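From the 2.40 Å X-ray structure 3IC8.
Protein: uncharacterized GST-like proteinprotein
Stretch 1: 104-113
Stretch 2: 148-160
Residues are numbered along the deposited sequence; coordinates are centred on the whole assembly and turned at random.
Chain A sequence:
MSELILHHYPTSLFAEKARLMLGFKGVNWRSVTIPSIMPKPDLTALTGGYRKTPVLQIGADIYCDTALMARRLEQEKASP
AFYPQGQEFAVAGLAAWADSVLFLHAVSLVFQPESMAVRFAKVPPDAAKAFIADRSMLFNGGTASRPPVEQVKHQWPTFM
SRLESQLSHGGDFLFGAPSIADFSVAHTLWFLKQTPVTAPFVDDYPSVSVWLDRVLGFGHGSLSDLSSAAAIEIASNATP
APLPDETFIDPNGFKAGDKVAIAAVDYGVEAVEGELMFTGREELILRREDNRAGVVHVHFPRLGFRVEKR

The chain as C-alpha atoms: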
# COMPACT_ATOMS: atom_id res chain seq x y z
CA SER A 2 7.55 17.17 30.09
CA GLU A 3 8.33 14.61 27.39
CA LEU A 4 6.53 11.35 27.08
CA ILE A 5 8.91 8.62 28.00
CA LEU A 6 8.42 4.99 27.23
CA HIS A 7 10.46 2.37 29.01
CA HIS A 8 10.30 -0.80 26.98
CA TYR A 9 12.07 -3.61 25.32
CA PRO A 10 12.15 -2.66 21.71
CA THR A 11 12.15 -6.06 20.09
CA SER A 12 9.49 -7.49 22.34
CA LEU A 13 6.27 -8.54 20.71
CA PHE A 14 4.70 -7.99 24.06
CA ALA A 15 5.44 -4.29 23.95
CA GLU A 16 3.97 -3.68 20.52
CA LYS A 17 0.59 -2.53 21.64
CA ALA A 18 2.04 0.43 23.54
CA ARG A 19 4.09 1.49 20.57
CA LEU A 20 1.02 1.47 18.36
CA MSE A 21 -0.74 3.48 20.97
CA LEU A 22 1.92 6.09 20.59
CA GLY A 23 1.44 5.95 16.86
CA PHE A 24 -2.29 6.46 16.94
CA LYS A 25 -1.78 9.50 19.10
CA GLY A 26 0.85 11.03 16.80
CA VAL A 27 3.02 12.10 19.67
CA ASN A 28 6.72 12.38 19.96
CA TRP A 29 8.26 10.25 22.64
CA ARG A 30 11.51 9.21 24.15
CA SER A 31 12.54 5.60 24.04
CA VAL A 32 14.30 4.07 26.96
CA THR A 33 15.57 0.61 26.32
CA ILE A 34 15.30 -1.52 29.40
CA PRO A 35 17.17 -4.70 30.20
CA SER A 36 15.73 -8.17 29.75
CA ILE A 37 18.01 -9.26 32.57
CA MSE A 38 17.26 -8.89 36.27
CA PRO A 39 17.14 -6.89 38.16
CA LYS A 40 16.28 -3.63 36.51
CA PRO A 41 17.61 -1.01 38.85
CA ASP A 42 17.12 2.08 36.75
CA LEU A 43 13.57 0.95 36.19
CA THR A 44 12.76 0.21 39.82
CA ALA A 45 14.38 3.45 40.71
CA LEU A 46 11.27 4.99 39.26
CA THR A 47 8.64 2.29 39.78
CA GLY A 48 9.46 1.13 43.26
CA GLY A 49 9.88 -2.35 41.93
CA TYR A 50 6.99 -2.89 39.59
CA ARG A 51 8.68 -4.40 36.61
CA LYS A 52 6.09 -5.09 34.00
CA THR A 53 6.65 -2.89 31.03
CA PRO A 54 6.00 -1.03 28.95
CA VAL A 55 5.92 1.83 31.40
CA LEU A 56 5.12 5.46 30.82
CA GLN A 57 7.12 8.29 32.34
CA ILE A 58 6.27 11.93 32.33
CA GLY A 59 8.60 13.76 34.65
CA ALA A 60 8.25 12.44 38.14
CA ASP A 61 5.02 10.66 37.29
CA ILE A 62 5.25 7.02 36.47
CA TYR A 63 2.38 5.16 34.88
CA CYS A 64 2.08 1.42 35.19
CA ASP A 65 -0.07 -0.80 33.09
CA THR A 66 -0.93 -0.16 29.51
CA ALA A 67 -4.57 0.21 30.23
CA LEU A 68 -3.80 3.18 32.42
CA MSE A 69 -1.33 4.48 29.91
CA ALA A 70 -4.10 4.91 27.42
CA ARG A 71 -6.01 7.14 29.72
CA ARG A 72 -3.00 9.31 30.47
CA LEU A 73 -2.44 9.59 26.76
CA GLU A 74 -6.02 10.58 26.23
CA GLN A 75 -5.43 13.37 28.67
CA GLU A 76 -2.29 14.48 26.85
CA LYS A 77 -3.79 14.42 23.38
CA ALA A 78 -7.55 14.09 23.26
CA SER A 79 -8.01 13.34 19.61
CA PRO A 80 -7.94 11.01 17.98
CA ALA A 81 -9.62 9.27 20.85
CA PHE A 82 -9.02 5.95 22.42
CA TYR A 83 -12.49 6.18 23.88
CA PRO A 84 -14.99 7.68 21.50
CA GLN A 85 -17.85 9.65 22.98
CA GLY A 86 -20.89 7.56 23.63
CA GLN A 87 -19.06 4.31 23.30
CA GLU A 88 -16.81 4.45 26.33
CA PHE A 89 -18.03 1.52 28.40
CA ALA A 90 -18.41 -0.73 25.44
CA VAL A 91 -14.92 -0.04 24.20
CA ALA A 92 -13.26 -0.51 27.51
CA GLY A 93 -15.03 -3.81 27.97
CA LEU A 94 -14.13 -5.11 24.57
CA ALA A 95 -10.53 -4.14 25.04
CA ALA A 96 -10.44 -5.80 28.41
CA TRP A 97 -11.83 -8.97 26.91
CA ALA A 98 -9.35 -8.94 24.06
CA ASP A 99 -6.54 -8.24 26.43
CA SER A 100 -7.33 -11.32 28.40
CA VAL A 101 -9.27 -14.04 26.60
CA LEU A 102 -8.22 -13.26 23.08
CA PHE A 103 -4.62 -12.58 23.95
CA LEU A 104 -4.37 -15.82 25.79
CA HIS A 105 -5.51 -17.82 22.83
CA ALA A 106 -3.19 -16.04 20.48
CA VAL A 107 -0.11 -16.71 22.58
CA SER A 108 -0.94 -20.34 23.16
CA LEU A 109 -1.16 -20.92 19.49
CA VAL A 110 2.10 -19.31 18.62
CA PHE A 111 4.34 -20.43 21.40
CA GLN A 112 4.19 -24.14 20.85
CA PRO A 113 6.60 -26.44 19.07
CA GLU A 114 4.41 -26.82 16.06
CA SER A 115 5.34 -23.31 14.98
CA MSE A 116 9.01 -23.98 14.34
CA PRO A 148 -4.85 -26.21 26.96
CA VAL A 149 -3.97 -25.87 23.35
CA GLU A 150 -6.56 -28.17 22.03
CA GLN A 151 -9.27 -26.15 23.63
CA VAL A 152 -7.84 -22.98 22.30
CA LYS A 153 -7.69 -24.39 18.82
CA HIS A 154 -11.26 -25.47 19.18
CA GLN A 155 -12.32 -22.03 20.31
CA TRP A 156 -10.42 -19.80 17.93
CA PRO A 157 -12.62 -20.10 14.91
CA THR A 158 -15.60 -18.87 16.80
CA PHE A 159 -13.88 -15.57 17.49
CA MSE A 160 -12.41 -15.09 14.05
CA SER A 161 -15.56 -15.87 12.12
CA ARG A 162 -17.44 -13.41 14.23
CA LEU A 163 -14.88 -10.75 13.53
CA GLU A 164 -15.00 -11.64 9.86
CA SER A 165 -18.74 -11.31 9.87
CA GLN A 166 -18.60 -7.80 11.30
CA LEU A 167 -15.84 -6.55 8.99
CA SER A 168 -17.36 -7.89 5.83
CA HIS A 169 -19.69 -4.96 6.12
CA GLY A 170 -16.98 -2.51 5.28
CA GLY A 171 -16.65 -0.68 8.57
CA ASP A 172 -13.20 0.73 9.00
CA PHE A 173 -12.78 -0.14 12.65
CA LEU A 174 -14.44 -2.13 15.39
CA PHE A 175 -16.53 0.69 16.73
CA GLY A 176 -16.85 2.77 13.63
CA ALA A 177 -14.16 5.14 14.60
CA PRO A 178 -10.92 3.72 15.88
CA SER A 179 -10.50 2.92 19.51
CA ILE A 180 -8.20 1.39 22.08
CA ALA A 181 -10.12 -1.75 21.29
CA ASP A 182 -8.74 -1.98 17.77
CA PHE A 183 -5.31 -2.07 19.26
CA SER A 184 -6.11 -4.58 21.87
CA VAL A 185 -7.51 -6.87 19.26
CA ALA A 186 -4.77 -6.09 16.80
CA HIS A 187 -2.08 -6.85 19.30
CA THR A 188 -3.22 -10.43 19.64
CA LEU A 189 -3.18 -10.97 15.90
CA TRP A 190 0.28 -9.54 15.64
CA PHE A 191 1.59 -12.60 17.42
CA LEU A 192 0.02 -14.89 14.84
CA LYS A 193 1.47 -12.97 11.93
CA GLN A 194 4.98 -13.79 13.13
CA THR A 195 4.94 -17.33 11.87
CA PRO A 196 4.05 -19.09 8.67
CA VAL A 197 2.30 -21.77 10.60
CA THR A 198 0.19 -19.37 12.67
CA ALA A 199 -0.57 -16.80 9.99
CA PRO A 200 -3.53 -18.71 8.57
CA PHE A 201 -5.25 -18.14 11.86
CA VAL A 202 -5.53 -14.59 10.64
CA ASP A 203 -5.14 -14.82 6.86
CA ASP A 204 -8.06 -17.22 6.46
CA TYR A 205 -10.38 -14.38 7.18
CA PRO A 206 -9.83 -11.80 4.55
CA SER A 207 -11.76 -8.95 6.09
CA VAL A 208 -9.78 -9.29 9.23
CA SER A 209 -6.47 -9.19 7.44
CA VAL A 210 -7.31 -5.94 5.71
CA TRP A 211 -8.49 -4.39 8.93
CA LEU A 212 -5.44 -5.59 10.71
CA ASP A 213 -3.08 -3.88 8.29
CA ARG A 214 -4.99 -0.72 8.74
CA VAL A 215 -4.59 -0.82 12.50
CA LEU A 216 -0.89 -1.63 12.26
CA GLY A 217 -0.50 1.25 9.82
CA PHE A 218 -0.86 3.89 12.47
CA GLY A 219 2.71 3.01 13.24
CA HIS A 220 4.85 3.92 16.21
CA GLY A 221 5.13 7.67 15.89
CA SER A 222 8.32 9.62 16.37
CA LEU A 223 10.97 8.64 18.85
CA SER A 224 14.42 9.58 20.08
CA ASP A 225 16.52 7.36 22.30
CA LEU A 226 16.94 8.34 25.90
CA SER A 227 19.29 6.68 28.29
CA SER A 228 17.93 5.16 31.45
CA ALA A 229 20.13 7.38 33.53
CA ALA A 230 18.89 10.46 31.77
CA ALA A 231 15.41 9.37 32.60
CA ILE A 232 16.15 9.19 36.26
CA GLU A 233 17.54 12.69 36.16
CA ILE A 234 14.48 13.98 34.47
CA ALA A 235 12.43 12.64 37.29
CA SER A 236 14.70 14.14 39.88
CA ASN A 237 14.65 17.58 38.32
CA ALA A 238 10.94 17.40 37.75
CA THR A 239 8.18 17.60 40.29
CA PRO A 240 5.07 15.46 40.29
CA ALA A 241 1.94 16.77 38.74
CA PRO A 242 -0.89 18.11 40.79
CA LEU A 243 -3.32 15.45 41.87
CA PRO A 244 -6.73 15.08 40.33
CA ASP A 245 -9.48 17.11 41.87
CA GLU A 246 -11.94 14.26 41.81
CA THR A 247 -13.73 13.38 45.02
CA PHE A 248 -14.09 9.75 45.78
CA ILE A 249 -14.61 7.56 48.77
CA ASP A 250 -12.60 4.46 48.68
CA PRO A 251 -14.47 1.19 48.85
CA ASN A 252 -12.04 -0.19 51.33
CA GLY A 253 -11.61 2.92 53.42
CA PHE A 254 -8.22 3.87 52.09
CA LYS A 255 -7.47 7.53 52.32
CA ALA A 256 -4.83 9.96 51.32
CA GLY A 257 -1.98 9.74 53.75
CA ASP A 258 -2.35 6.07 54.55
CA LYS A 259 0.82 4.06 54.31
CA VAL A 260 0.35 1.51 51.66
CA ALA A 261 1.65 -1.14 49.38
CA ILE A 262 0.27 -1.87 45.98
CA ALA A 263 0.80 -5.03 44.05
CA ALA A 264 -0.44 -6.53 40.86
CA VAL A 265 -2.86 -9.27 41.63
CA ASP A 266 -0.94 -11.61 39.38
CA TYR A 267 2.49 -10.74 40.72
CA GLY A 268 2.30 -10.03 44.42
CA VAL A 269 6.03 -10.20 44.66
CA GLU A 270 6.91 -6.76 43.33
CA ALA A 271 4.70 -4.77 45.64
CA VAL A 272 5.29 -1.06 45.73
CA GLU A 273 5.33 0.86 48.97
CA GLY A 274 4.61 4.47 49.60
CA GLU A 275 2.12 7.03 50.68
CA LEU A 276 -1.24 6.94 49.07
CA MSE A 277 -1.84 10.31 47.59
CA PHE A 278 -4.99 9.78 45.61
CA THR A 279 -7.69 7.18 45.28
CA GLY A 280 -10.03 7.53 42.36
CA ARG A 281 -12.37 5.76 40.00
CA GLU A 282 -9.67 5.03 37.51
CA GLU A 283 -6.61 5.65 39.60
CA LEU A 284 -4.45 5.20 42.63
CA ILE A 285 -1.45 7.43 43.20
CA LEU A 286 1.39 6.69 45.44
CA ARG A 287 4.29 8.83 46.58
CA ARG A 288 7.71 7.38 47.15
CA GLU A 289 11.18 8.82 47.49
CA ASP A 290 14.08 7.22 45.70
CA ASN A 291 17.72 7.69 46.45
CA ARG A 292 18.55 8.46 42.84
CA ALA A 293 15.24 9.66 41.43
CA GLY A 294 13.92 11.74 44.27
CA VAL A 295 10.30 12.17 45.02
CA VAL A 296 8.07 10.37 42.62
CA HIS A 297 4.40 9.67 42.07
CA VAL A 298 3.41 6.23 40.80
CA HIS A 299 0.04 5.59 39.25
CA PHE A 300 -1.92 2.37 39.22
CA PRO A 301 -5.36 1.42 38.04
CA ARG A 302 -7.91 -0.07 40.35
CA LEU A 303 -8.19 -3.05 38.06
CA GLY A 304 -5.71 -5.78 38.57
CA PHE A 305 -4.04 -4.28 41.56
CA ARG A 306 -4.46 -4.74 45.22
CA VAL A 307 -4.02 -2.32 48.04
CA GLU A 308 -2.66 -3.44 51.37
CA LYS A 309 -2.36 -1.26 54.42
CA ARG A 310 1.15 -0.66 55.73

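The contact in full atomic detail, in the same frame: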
# COMPACT_ATOMS: atom_id res chain seq x y z
N LEU A 104 -4.76 -14.54 25.31
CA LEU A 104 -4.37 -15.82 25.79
C LEU A 104 -4.41 -16.88 24.73
O LEU A 104 -3.52 -17.66 24.63
CB LEU A 104 -5.26 -16.21 26.94
CG LEU A 104 -4.99 -17.54 27.58
CD1 LEU A 104 -3.54 -17.68 27.85
CD2 LEU A 104 -5.71 -17.59 28.83
N HIS A 105 -5.44 -16.90 23.93
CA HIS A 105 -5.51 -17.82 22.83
C HIS A 105 -4.42 -17.57 21.83
O HIS A 105 -3.81 -18.48 21.36
CB HIS A 105 -6.83 -17.66 22.12
CG HIS A 105 -7.99 -18.15 22.90
ND1 HIS A 105 -8.67 -19.29 22.59
CD2 HIS A 105 -8.58 -17.65 24.01
CE1 HIS A 105 -9.63 -19.49 23.47
NE2 HIS A 105 -9.59 -18.51 24.34
N ALA A 106 -4.17 -16.33 21.49
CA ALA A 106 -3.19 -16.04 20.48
C ALA A 106 -1.78 -16.49 20.85
O ALA A 106 -1.09 -17.01 20.04
CB ALA A 106 -3.22 -14.59 20.13
N VAL A 107 -1.38 -16.24 22.07
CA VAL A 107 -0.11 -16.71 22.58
C VAL A 107 0.07 -18.20 22.75
O VAL A 107 1.15 -18.69 22.64
CB VAL A 107 0.39 -15.90 23.77
CG1 VAL A 107 0.48 -14.49 23.39
CG2 VAL A 107 -0.49 -16.04 24.92
N SER A 108 -0.99 -18.90 23.08
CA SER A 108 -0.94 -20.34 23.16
C SER A 108 -0.68 -20.95 21.81
O SER A 108 0.04 -21.90 21.71
CB SER A 108 -2.25 -20.92 23.69
OG SER A 108 -2.49 -20.54 25.00
N LEU A 109 -1.31 -20.41 20.80
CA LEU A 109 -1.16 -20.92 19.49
C LEU A 109 0.21 -20.76 18.93
O LEU A 109 0.72 -21.65 18.32
CB LEU A 109 -2.11 -20.18 18.57
CG LEU A 109 -3.56 -20.58 18.56
CD1 LEU A 109 -4.32 -19.71 17.66
CD2 LEU A 109 -3.68 -21.96 18.16
N VAL A 110 0.78 -19.60 19.09
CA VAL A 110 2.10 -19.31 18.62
C VAL A 110 3.24 -20.00 19.33
O VAL A 110 4.13 -20.54 18.72
CB VAL A 110 2.34 -17.83 18.70
CG1 VAL A 110 3.72 -17.49 18.32
CG2 VAL A 110 1.37 -17.13 17.85
N PHE A 111 3.23 -19.94 20.64
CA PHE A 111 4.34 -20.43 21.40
C PHE A 111 4.22 -21.90 21.74
O PHE A 111 4.16 -22.27 22.86
CB PHE A 111 4.55 -19.57 22.63
CG PHE A 111 4.91 -18.18 22.30
CD1 PHE A 111 6.11 -17.89 21.73
CD2 PHE A 111 4.06 -17.15 22.55
CE1 PHE A 111 6.42 -16.62 21.43
CE2 PHE A 111 4.39 -15.89 22.26
CZ PHE A 111 5.57 -15.63 21.69
N GLN A 112 4.17 -22.72 20.72
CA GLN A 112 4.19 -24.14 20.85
C GLN A 112 5.07 -24.66 19.74
O GLN A 112 5.31 -23.98 18.80
CB GLN A 112 2.78 -24.73 20.80
CG GLN A 112 1.97 -24.27 19.67
CD GLN A 112 0.74 -25.10 19.47
OE1 GLN A 112 0.78 -26.32 19.48
NE2 GLN A 112 -0.37 -24.45 19.26
N PRO A 113 5.55 -25.87 19.89
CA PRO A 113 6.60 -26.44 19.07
C PRO A 113 6.21 -26.56 17.63
O PRO A 113 7.03 -26.56 16.76
CB PRO A 113 6.74 -27.82 19.65
CG PRO A 113 6.37 -27.68 21.00
CD PRO A 113 5.45 -26.56 21.16
N PRO A 148 -4.77 -24.96 27.69
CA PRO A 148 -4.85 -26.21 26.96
C PRO A 148 -5.00 -25.90 25.51
O PRO A 148 -5.95 -25.31 25.12
CB PRO A 148 -6.12 -26.85 27.51
CG PRO A 148 -6.81 -25.78 28.29
CD PRO A 148 -6.10 -24.50 28.09
N VAL A 149 -4.03 -26.28 24.72
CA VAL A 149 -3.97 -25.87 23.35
C VAL A 149 -5.10 -26.36 22.53
O VAL A 149 -5.54 -25.71 21.64
CB VAL A 149 -2.75 -26.39 22.71
CG1 VAL A 149 -2.25 -25.42 21.71
CG2 VAL A 149 -1.76 -26.64 23.76
N GLU A 150 -5.52 -27.57 22.81
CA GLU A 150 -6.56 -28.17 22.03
C GLU A 150 -7.83 -27.39 22.19
O GLU A 150 -8.56 -27.21 21.26
CB GLU A 150 -6.74 -29.63 22.42
N GLN A 151 -8.10 -26.94 23.39
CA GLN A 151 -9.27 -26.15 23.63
C GLN A 151 -9.19 -24.83 22.92
O GLN A 151 -10.15 -24.35 22.38
CB GLN A 151 -9.49 -25.96 25.11
CG GLN A 151 -10.86 -25.46 25.48
CD GLN A 151 -11.98 -26.30 24.95
OE1 GLN A 151 -13.04 -25.81 24.69
NE2 GLN A 151 -11.74 -27.58 24.77
N VAL A 152 -8.02 -24.24 22.94
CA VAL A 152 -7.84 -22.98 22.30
C VAL A 152 -8.07 -23.12 20.82
O VAL A 152 -8.68 -22.28 20.21
CB VAL A 152 -6.45 -22.44 22.59
CG1 VAL A 152 -5.97 -21.56 21.51
CG2 VAL A 152 -6.45 -21.72 23.85
N LYS A 153 -7.56 -24.18 20.24
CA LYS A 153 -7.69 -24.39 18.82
C LYS A 153 -9.13 -24.54 18.44
O LYS A 153 -9.57 -24.05 17.44
CB LYS A 153 -6.92 -25.63 18.42
CG LYS A 153 -5.49 -25.35 18.05
CD LYS A 153 -4.58 -26.47 18.44
CE LYS A 153 -4.51 -27.51 17.38
NZ LYS A 153 -4.47 -28.86 17.96
N HIS A 154 -9.85 -25.23 19.29
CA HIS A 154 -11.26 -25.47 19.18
C HIS A 154 -12.07 -24.21 19.25
O HIS A 154 -12.99 -24.03 18.54
CB HIS A 154 -11.62 -26.38 20.33
CG HIS A 154 -13.06 -26.76 20.40
ND1 HIS A 154 -13.90 -26.25 21.35
CD2 HIS A 154 -13.79 -27.64 19.69
CE1 HIS A 154 -15.10 -26.77 21.21
NE2 HIS A 154 -15.05 -27.62 20.20
N GLN A 155 -11.70 -23.33 20.15
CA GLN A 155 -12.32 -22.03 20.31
C GLN A 155 -12.07 -20.94 19.29
O GLN A 155 -12.90 -20.11 19.09
CB GLN A 155 -12.18 -21.53 21.73
CG GLN A 155 -12.93 -22.38 22.69
CD GLN A 155 -12.79 -21.94 24.10
OE1 GLN A 155 -11.98 -21.12 24.41
NE2 GLN A 155 -13.61 -22.48 24.95
N TRP A 156 -10.91 -20.95 18.66
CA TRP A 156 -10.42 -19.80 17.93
C TRP A 156 -11.27 -19.37 16.76
O TRP A 156 -11.40 -18.23 16.48
CB TRP A 156 -8.99 -20.04 17.48
CG TRP A 156 -8.43 -18.93 16.75
CD1 TRP A 156 -8.28 -18.85 15.43
CD2 TRP A 156 -7.98 -17.71 17.28
NE1 TRP A 156 -7.74 -17.67 15.09
CE2 TRP A 156 -7.54 -16.94 16.22
CE3 TRP A 156 -7.88 -17.19 18.56
CZ2 TRP A 156 -7.01 -15.69 16.38
CZ3 TRP A 156 -7.36 -15.98 18.72
CH2 TRP A 156 -6.94 -15.23 17.64
N PRO A 157 -11.80 -20.33 16.07
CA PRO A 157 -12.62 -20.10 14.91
C PRO A 157 -13.90 -19.37 15.23
O PRO A 157 -14.40 -18.66 14.42
CB PRO A 157 -12.87 -21.50 14.41
CG PRO A 157 -11.80 -22.22 14.86
CD PRO A 157 -11.45 -21.74 16.17
N THR A 158 -14.42 -19.57 16.42
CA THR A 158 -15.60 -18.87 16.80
C THR A 158 -15.33 -17.38 16.83
O THR A 158 -16.10 -16.63 16.33
CB THR A 158 -16.08 -19.33 18.17
OG1 THR A 158 -16.55 -20.66 18.09
CG2 THR A 158 -17.16 -18.50 18.65
N PHE A 159 -14.24 -16.97 17.44
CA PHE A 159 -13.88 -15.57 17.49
C PHE A 159 -13.56 -14.95 16.16
O PHE A 159 -13.95 -13.86 15.90
CB PHE A 159 -12.68 -15.29 18.39
CG PHE A 159 -12.73 -15.91 19.73
CD1 PHE A 159 -13.77 -15.70 20.57
CD2 PHE A 159 -11.68 -16.66 20.17
CE1 PHE A 159 -13.78 -16.25 21.78
CE2 PHE A 159 -11.69 -17.19 21.38
CZ PHE A 159 -12.74 -17.00 22.19
N MSE A 160 -12.78 -15.62 15.35
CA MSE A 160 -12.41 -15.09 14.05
C MSE A 160 -13.53 -14.94 13.03
O MSE A 160 -13.56 -14.00 12.29
CB MSE A 160 -11.22 -15.84 13.49
CG MSE A 160 -9.98 -15.53 14.22
SE MSE A 160 -9.49 -13.74 14.09
CE MSE A 160 -9.69 -13.09 15.79

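Two helices of one chain, 104-110 and 149-160, pack obliquely, their N-to-C directions 121° apart and their axes approaching to 9.5 Å. The backbones come nearest where His105 CA lies 5.7 Å from Val152 CA; Ser108 CA and Val149 CA are 6.3 Å apart. No hydrogen bond crosses the interface, so packing of side chains carries the contact. His105 is its centre: with CA-to-CB directed toward the second helix and chi1 in m, its side chain enters a hole formed by Val152, Gln155, Trp156 and Phe159. Phe159, also m, turns its ring edge to the imidazole face, with centroids 5.1 Å apart and planes at 87°, an edge-to-face pair. Gln155 lies at the edge of the imidazole, while His105 CB rests 3.7 Å from Trp156 CE3. The imidazole is probably turned over in the model, so which ring atom faces the Gln155 amide stays open.

Leu109 (chi1 m, chi2 t) leaves its backbone sideways, yet its branched end comes nearer the second helix. Its contacts are van der Waals packing of carbon on carbon: Leu109 CG lies 3.9 Å from Val152 CG1, Leu109 CD1 4.2 Å from Trp156 CD2 over one face of the indole, and Leu109 CD2 3.8 Å from Lys153 CG, in the aliphatic part of that lysine. Trp156 behaves similarly: CA-to-CB runs sideways, but with chi1 t the indole end comes nearer the first helix, beside Leu109 and His105, while NE1 is hydrogen-bonded elsewhere in the structure. Val152 directs CA-to-CB toward the first helix, with chi1 t; CG1 packs on Leu109, and both methyls lie near Ser108 CB (Val152 CG1 4.4 Å, Val152 CG2 4.3 Å).

Ser108, in m, folds its hydroxyl back along its own helix, Ser108 OG donating to Leu104 O at 3.1 Å. Beyond the helix, Gln112 adopts chi1 p, and Gln112 NE2 donates to Leu109 O at 3.1 Å; the same amide also meets Val149, with Gln112 NE2 3.2 Å from Val149 CG1.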